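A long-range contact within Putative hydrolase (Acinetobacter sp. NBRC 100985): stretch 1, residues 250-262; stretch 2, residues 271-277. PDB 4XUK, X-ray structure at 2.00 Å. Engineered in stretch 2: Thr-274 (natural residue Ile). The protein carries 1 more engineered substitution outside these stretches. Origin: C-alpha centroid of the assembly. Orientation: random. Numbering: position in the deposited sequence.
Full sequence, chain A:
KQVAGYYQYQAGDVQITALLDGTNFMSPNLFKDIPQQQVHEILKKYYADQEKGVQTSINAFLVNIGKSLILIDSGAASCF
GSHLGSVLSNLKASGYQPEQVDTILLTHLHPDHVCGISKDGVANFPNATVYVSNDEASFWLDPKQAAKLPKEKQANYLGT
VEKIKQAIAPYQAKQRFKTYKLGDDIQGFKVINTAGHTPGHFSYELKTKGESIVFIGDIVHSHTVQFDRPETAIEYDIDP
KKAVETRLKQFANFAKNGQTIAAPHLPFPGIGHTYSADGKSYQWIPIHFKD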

# COMPACT_ATOMS: atom_id res chain seq x y z
N GLN A 250 17.96 3.80 -15.33
CA GLN A 250 16.90 2.81 -15.18
C GLN A 250 15.53 3.46 -14.99
O GLN A 250 14.55 2.99 -15.56
N PHE A 251 15.47 4.54 -14.22
CA PHE A 251 14.19 5.23 -13.98
C PHE A 251 13.66 5.83 -15.27
O PHE A 251 12.45 5.86 -15.51
N ALA A 252 14.57 6.32 -16.11
CA ALA A 252 14.19 6.84 -17.41
C ALA A 252 13.55 5.72 -18.21
O ALA A 252 12.44 5.87 -18.71
N ASN A 253 14.24 4.59 -18.32
CA ASN A 253 13.70 3.41 -18.98
C ASN A 253 12.33 3.00 -18.43
O ASN A 253 11.40 2.78 -19.20
N PHE A 254 12.21 2.93 -17.10
CA PHE A 254 10.94 2.52 -16.47
C PHE A 254 9.78 3.47 -16.74
O PHE A 254 8.64 3.05 -16.94
N ALA A 255 10.08 4.77 -16.73
CA ALA A 255 9.05 5.78 -16.99
C ALA A 255 8.53 5.71 -18.43
O ALA A 255 7.32 5.82 -18.65
N LYS A 256 9.43 5.55 -19.35
CA LYS A 256 9.08 5.42 -20.72
C LYS A 256 8.38 4.09 -21.08
O LYS A 256 7.44 4.06 -21.79
N ASN A 257 8.88 3.00 -20.57
CA ASN A 257 8.46 1.67 -21.00
C ASN A 257 7.49 0.97 -20.06
O ASN A 257 6.87 -0.04 -20.42
N GLY A 258 7.35 1.50 -18.84
CA GLY A 258 6.27 1.09 -17.96
C GLY A 258 6.38 -0.28 -17.32
O GLY A 258 5.36 -0.84 -16.91
N GLN A 259 7.60 -0.81 -17.21
CA GLN A 259 7.79 -2.09 -16.53
C GLN A 259 7.24 -2.03 -15.12
O GLN A 259 7.33 -1.00 -14.44
N THR A 260 6.71 -3.13 -14.67
CA THR A 260 6.36 -3.32 -13.29
C THR A 260 7.67 -3.47 -12.50
O THR A 260 8.55 -4.15 -12.94
N ILE A 261 7.78 -2.88 -11.33
CA ILE A 261 8.99 -2.84 -10.55
C ILE A 261 8.84 -3.54 -9.21
O ILE A 261 7.85 -3.32 -8.55
N ALA A 262 9.81 -4.36 -8.81
CA ALA A 262 9.77 -4.94 -7.48
C ALA A 262 11.06 -4.53 -6.78
O ALA A 262 12.16 -4.87 -7.23
N ILE A 271 6.04 -3.20 -4.78
CA ILE A 271 5.70 -3.49 -6.17
C ILE A 271 4.88 -2.33 -6.73
O ILE A 271 3.93 -1.85 -6.09
N GLY A 272 5.24 -1.85 -7.91
CA GLY A 272 4.59 -0.68 -8.47
C GLY A 272 5.19 -0.30 -9.81
O GLY A 272 5.81 -1.13 -10.48
N HIS A 273 5.01 0.96 -10.19
CA HIS A 273 5.50 1.45 -11.47
C HIS A 273 6.05 2.85 -11.25
O HIS A 273 5.76 3.47 -10.22
N THR A 274 6.85 3.35 -12.19
CA THR A 274 7.31 4.73 -12.07
C THR A 274 6.80 5.62 -13.19
O THR A 274 6.85 5.27 -14.38
N TYR A 275 6.29 6.78 -12.79
CA TYR A 275 5.80 7.78 -13.71
C TYR A 275 6.74 8.97 -13.69
O TYR A 275 7.38 9.23 -12.66
N SER A 276 6.84 9.66 -14.82
CA SER A 276 7.55 10.93 -14.89
C SER A 276 6.81 11.89 -15.83
O SER A 276 6.43 11.51 -16.94
N ALA A 277 6.62 13.12 -15.40
CA ALA A 277 5.98 14.14 -16.22
C ALA A 277 6.98 14.81 -17.16
O ALA A 277 6.59 15.31 -18.21

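The contact is a short antiparallel strand pairing that continues into a helix-on-strand packing, with His-273, Thr-274 and Ala-255 packing beyond the paired residues and two waters bridging the backbones. In the paired part, Ile-261 and Gly-272 form a two-way backbone couple: Ile-261 N donates to Gly-272 O at 2.8 Å, and Gly-272 N donates to Ile-261 O at 3.1 Å. A CA-H...O contact from Ile-271 CA to Ile-261 O (3.2 Å) adds to this.

Ala-262 and Ile-271 place their side chains on the same face of the sheet, where Ala-262 CB lies 4.4 Å from Ile-271 CG1. Ile-271 adopts the m rotamer at chi1 and t at chi2, and Ile-271 CG2 approaches Thr-260 CG2 at 4.1 Å. Ile-261 (m, m) points to the other face; Gly-272 has no side chain there, and Ile-261 CG1 comes within 4.3 Å of Thr-274 CG2.

The CA-to-CB bond of His-273 points sideways, but its m rotamer brings the ring nearer to the first stretch. His-273 NE2 donates a weak hydrogen bond to Thr-260 OG1 (3.0 Å, with an N-H...O angle of only 121°), a hydroxyl that is also hydrogen-bonded elsewhere in the structure. Around the same ring, His-273 CD2 sits 3.4 Å from Gly-258 O, which lies at the ring edge, and 3.5 Å from Gln-259 O. Gly-258, with positive phi, is where the chain leaves the helix and turns toward the strand.

The helix crosses the second strand almost at a right angle (97°), and the engineered Thr-274 is the residue most covered by this packing. Its chi1 of 130° lies between wells. Thr-274 CG2 meets Phe-254 CB at 3.5 Å; Phe-254 starts toward the strand, but its m rotamer leads the ring away. Thr-274 OG1 is 4.1 Å from both Phe-251 O and Ala-255 CB, too far for a hydrogen bond to the carbonyl, and it has no polar partner in the model. At Ala-255 the helix backbone comes close to the strand: Ala-255 CA makes a CA-H...O contact with Thr-274 O (3.5 Å), while Ala-255 CB touches Ser-276 CB at 3.8 Å. Ser-276 points toward the helix in the t rotamer.

Water 1 donates to Phe-254 O (3.0 Å) and Gln-259 O (2.8 Å) and accepts from Thr-274 N (2.9 Å), linking helix, turn and strand. Water 2 donates to Ala-255 O (2.8 Å) and accepts a weak bond from Ser-276 N (3.4 Å).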

# COMPACT_ATOMS: atom_id res chain seq x y z
CB GLN A 250 17.22 1.83 -14.04
CG GLN A 250 18.48 1.00 -14.29
CD GLN A 250 18.40 0.17 -15.58
OE1 GLN A 250 19.39 0.04 -16.31
NE2 GLN A 250 17.23 -0.38 -15.85
CB PHE A 251 14.34 6.32 -12.91
CG PHE A 251 14.27 5.80 -11.50
CD1 PHE A 251 14.47 4.45 -11.21
CD2 PHE A 251 13.99 6.67 -10.45
CE1 PHE A 251 14.40 3.99 -9.90
CE2 PHE A 251 13.91 6.22 -9.15
CZ PHE A 251 14.12 4.88 -8.87
CB ALA A 252 15.40 7.42 -18.13
CB ASN A 253 14.72 2.26 -18.88
CG ASN A 253 14.12 0.89 -19.19
OD1 ASN A 253 13.23 0.75 -20.03
ND2 ASN A 253 14.62 -0.14 -18.51
CB PHE A 254 11.11 2.39 -14.95
CG PHE A 254 12.18 1.41 -14.52
CD1 PHE A 254 12.57 0.36 -15.33
CD2 PHE A 254 12.78 1.55 -13.28
CE1 PHE A 254 13.55 -0.53 -14.92
CE2 PHE A 254 13.77 0.67 -12.86
CZ PHE A 254 14.15 -0.37 -13.67
CB ALA A 255 9.58 7.17 -16.66
CB LYS A 256 10.35 5.59 -21.52
CG LYS A 256 10.16 5.51 -22.99
CD LYS A 256 11.14 4.54 -23.59
CE LYS A 256 12.12 5.23 -24.51
NZ LYS A 256 11.90 4.84 -25.93
CB ASN A 257 9.68 0.81 -21.31
CG ASN A 257 10.49 1.38 -22.47
OD1 ASN A 257 9.99 1.52 -23.57
ND2 ASN A 257 11.74 1.73 -22.20
CB GLN A 259 9.28 -2.47 -16.46
CG GLN A 259 9.97 -2.69 -17.80
CD GLN A 259 10.69 -1.45 -18.31
OE1 GLN A 259 10.19 -0.33 -18.17
NE2 GLN A 259 11.86 -1.65 -18.90
CB THR A 260 5.53 -4.59 -13.15
OG1 THR A 260 4.31 -4.50 -13.89
CG2 THR A 260 5.30 -4.91 -11.77
CB ILE A 261 9.35 -1.36 -10.31
CG1 ILE A 261 9.56 -0.68 -11.64
CG2 ILE A 261 10.44 -1.15 -9.30
CD1 ILE A 261 10.74 -1.17 -12.38
CB ALA A 262 9.66 -6.45 -7.56
CB ILE A 271 4.91 -4.82 -6.28
CG1 ILE A 271 5.72 -5.99 -5.69
CG2 ILE A 271 4.54 -5.13 -7.73
CD1 ILE A 271 4.95 -7.34 -5.69
CB HIS A 273 4.34 1.52 -12.46
CG HIS A 273 3.73 0.19 -12.78
ND1 HIS A 273 2.78 -0.40 -11.97
CD2 HIS A 273 3.92 -0.65 -13.82
CE1 HIS A 273 2.41 -1.56 -12.51
NE2 HIS A 273 3.09 -1.73 -13.63
CB THR A 274 8.86 4.87 -11.89
OG1 THR A 274 9.39 5.83 -12.82
CG2 THR A 274 9.54 3.57 -12.09
CB TYR A 275 4.41 8.24 -13.29
CG TYR A 275 3.94 9.52 -13.95
CD1 TYR A 275 3.41 9.51 -15.23
CD2 TYR A 275 4.02 10.74 -13.28
CE1 TYR A 275 2.97 10.67 -15.84
CE2 TYR A 275 3.58 11.91 -13.87
CZ TYR A 275 3.06 11.87 -15.15
OH TYR A 275 2.63 13.02 -15.76
CB SER A 276 8.97 10.73 -15.40
OG SER A 276 9.65 11.98 -15.46
CB ALA A 277 5.28 15.17 -15.34
O HOH W 1 7.32 1.78 -14.55
O HOH W 2 5.65 7.44 -17.16